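Local structure of cyclic AMP receptor protein (Thermus thermophilus, 4EV0) at residues Ile33-Gln36 with Gly37-Gly40; Leu112-Val115 with Ala116-Ala120; Thr56-Gly59 with Gly60-Arg63; Gly9-Pro12 with Glu13-Asp16. The protein binds cyclic AMP and DNA as a homodimer and activates transcription from a set of promoters in a cAMP-dependent manner. All coordinates share one frame; numbering follows the deposited sequence.

How the contacts relate
Along the chain the order is contact 4, contact 1, contact 3 and contact 2, and they gather into two pairs. Contacts 1 and 3 both reach the sheet of strands 32-34, 88-91, 51-57 and 61-68, with centres about 16 Å apart, and the side-chain oxygen of Gln36 probably bonds the backbone N of Thr56. Contacts 2 and 4, with centres about 13 Å apart, join the start of the long helix 114-135 to helix 12-19, where Leu112 and Leu114 pack against Gly9, Leu10 and Glu14. Contacts 3 and 4 stand farthest apart, about 41 Å between centres. Contacts 2 and 3 meet the second subunit separately, nearest atoms about 18 Å apart; its Asp131 also bonds cyclic AMP.

Contact 1 of 4, residues Ile33-Gln36 with Gly37-Gly40; sequences IFYQ and GDLG. With CMP (adenosine-3',5'-cyclic-monophosphate), chain G.
Tyr35 and Asp38 close a type II beta turn that carries the chain off strand 32-34. Gly37 takes the third position with positive phi, where glycine is favoured in a turn of this type. Next comes Asp38, which grips Tyr35 twice. Its backbone N gives the turn's own bond to Tyr35 O at 3.1 Å. Its side chain folds back to supply the second: with CG beside its own backbone N (chi1 -82°), OD2 accepts Tyr35 N at 3.0 Å. That N-H arrives from well above the carboxylate plane, 58° out of it. The same OD2 lies 3.4 Å from Tyr35 CB, and the two side chains run alongside one another, their ring and carboxylate planes turned 60° apart. Backbone hydrogen bonds with Arg85 hold the turn from outside at both Gly37 and Asp38.

Just before the turn, Phe34 takes part in a classic beta bulge, since both it and Ile33 face Ala89. Its ring sends CE1 to within 3.5 Å of cyclic AMP O5' and makes a cation-pi contact with Arg85. A carboxylate that accepts a backbone N-H is probably favoured in its charged form, and the twofold grip of Asp38 should stiffen the backbone that follows this nucleotide-facing phenylalanine.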
loop_
_atom_site.group_PDB
_atom_site.type_symbol
_atom_site.label_atom_id
_atom_site.label_comp_id
_atom_site.label_asym_id
_atom_site.label_seq_id
_atom_site.Cartn_x
_atom_site.Cartn_y
_atom_site.Cartn_z
ATOM N N ILE B 33 -21.409 4.794 -12.605
ATOM C CA ILE B 33 -22.222 4.566 -11.430
ATOM C C ILE B 33 -22.073 5.790 -10.522
ATOM O O ILE B 33 -23.074 6.420 -10.142
ATOM C CB ILE B 33 -21.834 3.250 -10.755
ATOM C CG1 ILE B 33 -22.062 2.090 -11.729
ATOM C CG2 ILE B 33 -22.625 3.033 -9.492
ATOM C CD1 ILE B 33 -20.906 1.098 -11.796
ATOM N N PHE B 34 -20.826 6.138 -10.209
ATOM C CA PHE B 34 -20.489 7.434 -9.609
ATOM C C PHE B 34 -19.044 7.808 -9.950
ATOM O O PHE B 34 -18.288 6.992 -10.492
ATOM C CB PHE B 34 -20.721 7.454 -8.092
ATOM C CG PHE B 34 -19.977 6.375 -7.341
ATOM C CD1 PHE B 34 -18.603 6.459 -7.142
ATOM C CD2 PHE B 34 -20.655 5.282 -6.820
ATOM C CE1 PHE B 34 -17.925 5.472 -6.461
ATOM C CE2 PHE B 34 -19.966 4.280 -6.125
ATOM C CZ PHE B 34 -18.612 4.381 -5.946
ATOM N N TYR B 35 -18.672 9.039 -9.604
ATOM C CA TYR B 35 -17.333 9.559 -9.860
ATOM C C TYR B 35 -16.563 9.864 -8.584
ATOM O O TYR B 35 -17.150 10.094 -7.529
ATOM C CB TYR B 35 -17.427 10.832 -10.696
ATOM C CG TYR B 35 -17.802 10.590 -12.136
ATOM C CD1 TYR B 35 -17.257 9.523 -12.845
ATOM C CD2 TYR B 35 -18.697 11.424 -12.790
ATOM C CE1 TYR B 35 -17.591 9.297 -14.171
ATOM C CE2 TYR B 35 -19.043 11.207 -14.119
ATOM C CZ TYR B 35 -18.486 10.140 -14.806
ATOM O OH TYR B 35 -18.822 9.916 -16.127
ATOM N N GLN B 36 -15.238 9.853 -8.697
ATOM C CA GLN B 36 -14.345 10.279 -7.627
ATOM C C GLN B 36 -14.664 11.736 -7.313
ATOM O O GLN B 36 -14.813 12.548 -8.230
ATOM C CB GLN B 36 -12.875 10.127 -8.073
ATOM C CG GLN B 36 -11.813 10.375 -6.988
ATOM C CD GLN B 36 -10.377 10.116 -7.491
ATOM O OE1 GLN B 36 -10.179 9.510 -8.547
ATOM N NE2 GLN B 36 -9.377 10.589 -6.735
ATOM N N GLY B 37 -14.788 12.064 -6.030
ATOM C CA GLY B 37 -15.160 13.409 -5.621
ATOM C C GLY B 37 -16.658 13.654 -5.477
ATOM O O GLY B 37 -17.083 14.752 -5.106
ATOM N N ASP B 38 -17.468 12.646 -5.784
ATOM C CA ASP B 38 -18.914 12.777 -5.670
ATOM C C ASP B 38 -19.386 12.600 -4.213
ATOM O O ASP B 38 -18.754 11.889 -3.419
ATOM C CB ASP B 38 -19.609 11.759 -6.579
ATOM C CG ASP B 38 -19.715 12.224 -8.041
ATOM O OD1 ASP B 38 -19.279 13.356 -8.362
ATOM O OD2 ASP B 38 -20.258 11.448 -8.868
ATOM N N LEU B 39 -20.493 13.260 -3.869
ATOM C CA LEU B 39 -21.154 13.021 -2.590
ATOM C C LEU B 39 -21.703 11.603 -2.635
ATOM O O LEU B 39 -22.363 11.232 -3.603
ATOM C CB LEU B 39 -22.292 14.032 -2.393
ATOM C CG LEU B 39 -23.150 14.004 -1.117
ATOM C CD1 LEU B 39 -23.624 15.407 -0.774
ATOM C CD2 LEU B 39 -24.352 13.068 -1.258
ATOM N N GLY B 40 -21.426 10.802 -1.611
ATOM C CA GLY B 40 -21.905 9.429 -1.591
ATOM C C GLY B 40 -22.711 9.084 -0.351
ATOM O O GLY B 40 -22.345 9.462 0.766
HETATM P P CMP G . -16.026 4.919 -1.871
HETATM O O1P CMP G . -17.386 5.194 -1.301
HETATM O O2P CMP G . -14.846 5.712 -1.356
HETATM O "O5'" CMP G . -16.073 5.000 -3.483
HETATM C "C5'" CMP G . -15.114 4.312 -4.284
HETATM C "C4'" CMP G . -14.908 2.948 -3.722
HETATM O "O4'" CMP G . -13.777 2.274 -4.305
HETATM C "C3'" CMP G . -14.570 2.930 -2.264
HETATM O "O3'" CMP G . -15.648 3.374 -1.464
HETATM C "C2'" CMP G . -14.145 1.484 -2.083
HETATM O "O2'" CMP G . -15.265 0.618 -2.116
HETATM C "C1'" CMP G . -13.348 1.281 -3.383
HETATM N N9 CMP G . -11.907 1.429 -3.157
HETATM C C8 CMP G . -11.258 2.530 -2.736
HETATM N N7 CMP G . -9.928 2.257 -2.614
HETATM C C5 CMP G . -9.730 0.970 -2.965
HETATM C C6 CMP G . -8.570 0.047 -3.082
HETATM N N6 CMP G . -7.315 0.478 -2.776
HETATM N N1 CMP G . -8.818 -1.227 -3.491
HETATM C C2 CMP G . -10.056 -1.658 -3.787
HETATM N N3 CMP G . -11.152 -0.867 -3.716
HETATM C C4 CMP G . -11.046 0.425 -3.318
#

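Contact 2 of 4, residues Leu112-Val115 with Ala116-Ala120; sequences LPLV and AHNLA. With SO4 (sulfate ion), chain H.
Leu114 meets His117 and Asn118 near the start of helix 114-135, the long helix through which the two subunits pair. The isobutyl group of Leu114 runs alongside His117, CD1 coming 4.0 Å from ring atom CD2. Asn118 slants past the same leucine, its ND2 4.2 Å from Leu114 CG. The amide is folded back along the helix because CG lies anti to the carbonyl carbon of Asn118 (chi1 -79°), yet ND2 makes its hydrogen bonds to the carbonyl oxygens of Leu6 and His8.

Beneath these side chains lies the helical ladder: His117 N to Pro113 O at 3.1 Å, Asn118 N to Leu114 O at 2.9 Å and Leu119 N to Val115 O at 3.1 Å.

Farther out, the second subunit fixes the histidine through a hydrogen bond between His117 ND1 and Tyr105 OH of that subunit, and its Ala116 packs against the Ala116 of this chain. A sulfate ion, probably from the crystallisation liquor, is shared with Arg110 of that subunit; its O4 accepts the N-H of Leu114 at 3.0 Å.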
loop_
_atom_site.group_PDB
_atom_site.type_symbol
_atom_site.label_atom_id
_atom_site.label_comp_id
_atom_site.label_asym_id
_atom_site.label_seq_id
_atom_site.Cartn_x
_atom_site.Cartn_y
_atom_site.Cartn_z
ATOM N N LEU B 112 -27.718 -6.712 13.114
ATOM C CA LEU B 112 -26.599 -7.616 12.799
ATOM C C LEU B 112 -25.218 -6.948 12.793
ATOM O O LEU B 112 -24.688 -6.639 11.720
ATOM C CB LEU B 112 -26.817 -8.318 11.451
ATOM C CG LEU B 112 -28.051 -9.214 11.342
ATOM C CD1 LEU B 112 -28.218 -9.786 9.919
ATOM C CD2 LEU B 112 -27.987 -10.319 12.400
ATOM N N PRO B 113 -24.623 -6.758 13.983
ATOM C CA PRO B 113 -23.332 -6.073 14.129
ATOM C C PRO B 113 -22.260 -6.705 13.245
ATOM O O PRO B 113 -21.326 -6.037 12.789
ATOM C CB PRO B 113 -22.977 -6.299 15.611
ATOM C CG PRO B 113 -24.243 -6.607 16.289
ATOM C CD PRO B 113 -25.115 -7.296 15.265
ATOM N N LEU B 114 -22.407 -8.001 12.999
ATOM C CA LEU B 114 -21.435 -8.747 12.220
ATOM C C LEU B 114 -21.278 -8.183 10.796
ATOM O O LEU B 114 -20.274 -8.465 10.104
ATOM C CB LEU B 114 -21.813 -10.228 12.187
ATOM C CG LEU B 114 -20.685 -11.215 11.884
ATOM C CD1 LEU B 114 -19.546 -11.081 12.919
ATOM C CD2 LEU B 114 -21.215 -12.648 11.814
ATOM N N VAL B 115 -22.256 -7.384 10.365
ATOM C CA VAL B 115 -22.166 -6.699 9.078
ATOM C C VAL B 115 -21.164 -5.559 9.148
ATOM O O VAL B 115 -20.374 -5.365 8.232
ATOM C CB VAL B 115 -23.527 -6.137 8.621
ATOM C CG1 VAL B 115 -23.354 -5.294 7.362
ATOM C CG2 VAL B 115 -24.509 -7.270 8.385
ATOM N N ALA B 116 -21.205 -4.800 10.235
ATOM C CA ALA B 116 -20.240 -3.733 10.427
ATOM C C ALA B 116 -18.838 -4.318 10.540
ATOM O O ALA B 116 -17.900 -3.806 9.929
ATOM C CB ALA B 116 -20.577 -2.918 11.663
ATOM N N HIS B 117 -18.699 -5.392 11.317
ATOM C CA HIS B 117 -17.408 -6.052 11.474
ATOM C C HIS B 117 -16.885 -6.579 10.152
ATOM O O HIS B 117 -15.691 -6.477 9.869
ATOM C CB HIS B 117 -17.486 -7.213 12.454
ATOM C CG HIS B 117 -16.362 -8.193 12.301
ATOM N ND1 HIS B 117 -15.148 -8.046 12.945
ATOM C CD2 HIS B 117 -16.263 -9.325 11.562
ATOM C CE1 HIS B 117 -14.359 -9.054 12.620
ATOM N NE2 HIS B 117 -15.013 -9.845 11.786
ATOM N N ASN B 118 -17.782 -7.137 9.337
ATOM C CA ASN B 118 -17.381 -7.659 8.036
ATOM C C ASN B 118 -16.869 -6.576 7.104
ATOM O O ASN B 118 -15.964 -6.833 6.300
ATOM C CB ASN B 118 -18.494 -8.481 7.387
ATOM C CG ASN B 118 -18.581 -9.884 7.951
ATOM O OD1 ASN B 118 -17.601 -10.423 8.470
ATOM N ND2 ASN B 118 -19.757 -10.479 7.867
ATOM N N LEU B 119 -17.423 -5.370 7.204
ATOM C CA LEU B 119 -16.903 -4.240 6.432
ATOM C C LEU B 119 -15.489 -3.906 6.906
ATOM O O LEU B 119 -14.576 -3.724 6.093
ATOM C CB LEU B 119 -17.784 -2.995 6.559
ATOM C CG LEU B 119 -19.106 -2.908 5.781
ATOM C CD1 LEU B 119 -19.953 -1.755 6.314
ATOM C CD2 LEU B 119 -18.864 -2.732 4.303
ATOM N N ALA B 120 -15.320 -3.823 8.223
ATOM C CA ALA B 120 -14.010 -3.577 8.809
ATOM C C ALA B 120 -12.957 -4.554 8.265
ATOM O O ALA B 120 -11.883 -4.130 7.829
ATOM C CB ALA B 120 -14.078 -3.628 10.366
HETATM S S SO4 H . -24.767 -11.169 14.488
HETATM O O1 SO4 H . -26.008 -11.022 15.254
HETATM O O2 SO4 H . -23.658 -11.344 15.432
HETATM O O3 SO4 H . -24.843 -12.341 13.618
HETATM O O4 SO4 H . -24.553 -9.968 13.694
#

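Contact 3 of 4, residues Thr56-Gly59 with Gly60-Arg63; sequences THLG and GQER. With SO4 (sulfate ion), chain J.
His57 and Gln61 pair through their backbones at the tip of the beta hairpin of strands 51-57 and 61-68. His57 N donates to Gln61 O at 2.9 Å, and Gln61 N returns the bond to His57 O at 2.6 Å. Beyond this antiparallel hydrogen-bonded pair, Thr56 and Glu62 form a non-hydrogen-bonded one, where Thr56 CA makes a CA-H...O contact with Gln61 O. Leu58, Gly59 and Gly60 make the loop, all at positive phi. A sulfate ion, probably from the crystallisation liquor, accepts a hydrogen bond from Leu58 N through O4 at 3.0 Å.

Of the side-chain bonds, that of Gln61 spans the loop: its extended chain brings NE2 to Leu58 O at 2.9 Å, on a lone pair of that oxygen. Ser176 and Thr179 of the second subunit bond the OE1 and NE2 of the same amide.

Packing centres on the His57 ring, whose edge carries CD2 to 3.6 Å from Gln61 O while Leu58 CD1 lies over one face, displaced toward its rim. Its NE2 lies 4.1 Å from Arg63 CB, the two side chains slanting past each other.

The charged contact is a salt bridge from Arg63 to Asp135 of the second subunit. Because Ser176 and Thr179 fall within the predicted helix-turn-helix motif, the bonds to Gln61 tie the hairpin of one subunit's nucleotide domain directly to the probable DNA-reading unit of the other.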
loop_
_atom_site.group_PDB
_atom_site.type_symbol
_atom_site.label_atom_id
_atom_site.label_comp_id
_atom_site.label_asym_id
_atom_site.label_seq_id
_atom_site.Cartn_x
_atom_site.Cartn_y
_atom_site.Cartn_z
ATOM N N THR B 56 -8.339 8.942 -10.780
ATOM C CA THR B 56 -7.805 9.773 -11.850
ATOM C C THR B 56 -6.740 10.708 -11.287
ATOM O O THR B 56 -6.923 11.309 -10.228
ATOM C CB THR B 56 -8.937 10.553 -12.586
ATOM O OG1 THR B 56 -9.904 9.621 -13.074
ATOM C CG2 THR B 56 -8.390 11.341 -13.768
ATOM N N HIS B 57 -5.621 10.800 -11.996
ATOM C CA HIS B 57 -4.509 11.652 -11.599
ATOM C C HIS B 57 -3.586 11.916 -12.807
ATOM O O HIS B 57 -3.810 11.385 -13.900
ATOM C CB HIS B 57 -3.744 11.016 -10.429
ATOM C CG HIS B 57 -2.997 9.762 -10.792
ATOM N ND1 HIS B 57 -1.844 9.373 -10.140
ATOM C CD2 HIS B 57 -3.236 8.816 -11.731
ATOM C CE1 HIS B 57 -1.401 8.245 -10.670
ATOM N NE2 HIS B 57 -2.222 7.886 -11.640
ATOM N N LEU B 58 -2.572 12.754 -12.608
ATOM C CA LEU B 58 -1.530 12.996 -13.613
ATOM C C LEU B 58 -2.057 13.477 -14.979
ATOM O O LEU B 58 -1.781 12.870 -16.014
ATOM C CB LEU B 58 -0.610 11.770 -13.766
ATOM C CG LEU B 58 0.198 11.377 -12.517
ATOM C CD1 LEU B 58 0.861 10.010 -12.663
ATOM C CD2 LEU B 58 1.234 12.441 -12.139
ATOM N N GLY B 59 -2.799 14.580 -14.971
ATOM C CA GLY B 59 -3.289 15.157 -16.204
ATOM C C GLY B 59 -4.421 14.344 -16.792
ATOM O O GLY B 59 -4.560 14.248 -18.015
ATOM N N GLY B 60 -5.225 13.752 -15.909
ATOM C CA GLY B 60 -6.398 12.993 -16.308
ATOM C C GLY B 60 -6.137 11.556 -16.721
ATOM O O GLY B 60 -6.808 11.033 -17.603
ATOM N N GLN B 61 -5.164 10.902 -16.098
ATOM C CA GLN B 61 -4.902 9.506 -16.427
ATOM C C GLN B 61 -5.601 8.619 -15.419
ATOM O O GLN B 61 -5.811 9.016 -14.267
ATOM C CB GLN B 61 -3.411 9.216 -16.444
ATOM C CG GLN B 61 -2.635 10.067 -17.424
ATOM C CD GLN B 61 -1.158 9.695 -17.445
ATOM O OE1 GLN B 61 -0.745 8.796 -18.177
ATOM N NE2 GLN B 61 -0.362 10.377 -16.628
ATOM N N GLU B 62 -5.991 7.424 -15.836
ATOM C CA GLU B 62 -6.677 6.569 -14.890
ATOM C C GLU B 62 -5.916 5.322 -14.463
ATOM O O GLU B 62 -5.316 4.613 -15.267
ATOM C CB GLU B 62 -8.138 6.286 -15.283
ATOM C CG GLU B 62 -8.396 5.895 -16.692
ATOM C CD GLU B 62 -9.870 5.561 -16.920
ATOM O OE1 GLU B 62 -10.710 6.497 -17.038
ATOM O OE2 GLU B 62 -10.187 4.350 -16.964
ATOM N N ARG B 63 -5.934 5.099 -13.159
ATOM C CA ARG B 63 -5.292 3.945 -12.569
ATOM C C ARG B 63 -6.375 3.019 -12.039
ATOM O O ARG B 63 -7.009 3.321 -11.034
ATOM C CB ARG B 63 -4.367 4.389 -11.436
ATOM C CG ARG B 63 -3.706 3.244 -10.692
ATOM C CD ARG B 63 -2.634 3.744 -9.727
ATOM N NE ARG B 63 -3.205 4.557 -8.659
ATOM C CZ ARG B 63 -3.676 4.051 -7.531
ATOM N NH1 ARG B 63 -3.646 2.738 -7.335
ATOM N NH2 ARG B 63 -4.174 4.854 -6.602
HETATM S S SO4 J . -1.636 14.512 -9.802
HETATM O O1 SO4 J . -1.003 13.404 -9.078
HETATM O O2 SO4 J . -1.507 15.751 -9.041
HETATM O O3 SO4 J . -0.968 14.708 -11.082
HETATM O O4 SO4 J . -3.059 14.221 -10.000
#

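Contact 4 of 4, residues Gly9-Pro12 with Glu13-Asp16; sequences GLAP and EEVD
The N-terminus of helix 12-19 is built here: Ala11 takes the N-cap position, and Glu14, three residues on, reaches back to it. Glu14 OE1 accepts the backbone N of Ala11 at 3.1 Å, which is one half of a capping box; the other half is absent because alanine has no polar side chain to return. The N-H comes to the anti side of the carboxylate, 34° out of its plane. A first torsion of -63° turns CG of Glu14 away from its carbonyl carbon, and the chain, extended beyond that point, runs back along the cap; OE1 also reaches within 3.5 Å of Leu10 CA.

Ala11 O in turn receives the first helical bonds. Val15 N lies 2.9 Å from it, and Glu14 N adds a weak bond from a poorer angle. Asp16 N then bonds Pro12 O at 3.2 Å. Pro12 suits the first turn of a helix, since its missing N-H is not needed there, and the ring of Pro12 runs alongside Glu13, whose OE1 bends round to 3.7 Å from Pro12 CD.

Leu10 and Val15 flank the cap in the manner of a hydrophobic staple, Leu10 CB resting 4.0 Å from Val15 CG2. Val15 also touches Phe7, which ties the helix start to the N-terminal segment. The site lies on the surface, away from the nucleotide pocket. A water sits 2.9 Å from Gly9 O and 3.5 Å from Glu14 OE1, the second at best a weak interaction.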
loop_
_atom_site.group_PDB
_atom_site.type_symbol
_atom_site.label_atom_id
_atom_site.label_comp_id
_atom_site.label_asym_id
_atom_site.label_seq_id
_atom_site.Cartn_x
_atom_site.Cartn_y
_atom_site.Cartn_z
ATOM N N GLY B 9 -20.361 -15.417 8.226
ATOM C CA GLY B 9 -20.707 -15.678 9.614
ATOM C C GLY B 9 -22.192 -15.712 9.914
ATOM O O GLY B 9 -22.605 -16.194 10.981
ATOM N N LEU B 10 -23.002 -15.203 8.985
ATOM C CA LEU B 10 -24.439 -15.126 9.215
ATOM C C LEU B 10 -25.170 -16.402 8.800
ATOM O O LEU B 10 -24.884 -16.990 7.756
ATOM C CB LEU B 10 -25.037 -13.946 8.453
ATOM C CG LEU B 10 -24.499 -12.531 8.646
ATOM C CD1 LEU B 10 -25.228 -11.634 7.627
ATOM C CD2 LEU B 10 -24.698 -12.045 10.083
ATOM N N ALA B 11 -26.126 -16.814 9.621
ATOM C CA ALA B 11 -27.072 -17.862 9.244
ATOM C C ALA B 11 -27.868 -17.487 7.966
ATOM O O ALA B 11 -27.967 -16.305 7.619
ATOM C CB ALA B 11 -28.006 -18.149 10.422
ATOM N N PRO B 12 -28.403 -18.496 7.249
ATOM C CA PRO B 12 -29.187 -18.278 6.017
ATOM C C PRO B 12 -30.339 -17.285 6.178
ATOM O O PRO B 12 -30.552 -16.451 5.291
ATOM C CB PRO B 12 -29.740 -19.671 5.712
ATOM C CG PRO B 12 -28.687 -20.599 6.261
ATOM C CD PRO B 12 -28.192 -19.933 7.515
ATOM N N GLU B 13 -31.051 -17.388 7.298
ATOM C CA GLU B 13 -32.152 -16.482 7.658
ATOM C C GLU B 13 -31.638 -15.054 7.857
ATOM O O GLU B 13 -32.330 -14.077 7.531
ATOM C CB GLU B 13 -32.834 -16.942 8.967
ATOM C CG GLU B 13 -33.591 -18.267 8.900
ATOM C CD GLU B 13 -32.707 -19.500 9.050
ATOM O OE1 GLU B 13 -31.461 -19.376 9.072
ATOM O OE2 GLU B 13 -33.263 -20.611 9.140
ATOM N N GLU B 14 -30.427 -14.949 8.400
ATOM C CA GLU B 14 -29.814 -13.663 8.715
ATOM C C GLU B 14 -29.329 -12.976 7.439
ATOM O O GLU B 14 -29.354 -11.755 7.330
ATOM C CB GLU B 14 -28.646 -13.829 9.739
ATOM C CG GLU B 14 -29.071 -14.365 11.118
ATOM C CD GLU B 14 -27.931 -14.405 12.169
ATOM O OE1 GLU B 14 -26.745 -14.641 11.811
ATOM O OE2 GLU B 14 -28.229 -14.212 13.377
ATOM N N VAL B 15 -28.878 -13.760 6.473
ATOM C CA VAL B 15 -28.555 -13.217 5.159
ATOM C C VAL B 15 -29.822 -12.641 4.494
ATOM O O VAL B 15 -29.802 -11.545 3.928
ATOM C CB VAL B 15 -27.906 -14.298 4.246
ATOM C CG1 VAL B 15 -27.590 -13.739 2.867
ATOM C CG2 VAL B 15 -26.651 -14.872 4.899
ATOM N N ASP B 16 -30.919 -13.386 4.574
ATOM C CA ASP B 16 -32.191 -12.932 4.036
ATOM C C ASP B 16 -32.611 -11.630 4.716
ATOM O O ASP B 16 -33.044 -10.675 4.066
ATOM C CB ASP B 16 -33.258 -14.011 4.244
ATOM C CG ASP B 16 -32.875 -15.341 3.613
ATOM O OD1 ASP B 16 -32.048 -15.339 2.671
ATOM O OD2 ASP B 16 -33.401 -16.385 4.055
HETATM O O HOH W 1 -24.629 -17.206 12.808
#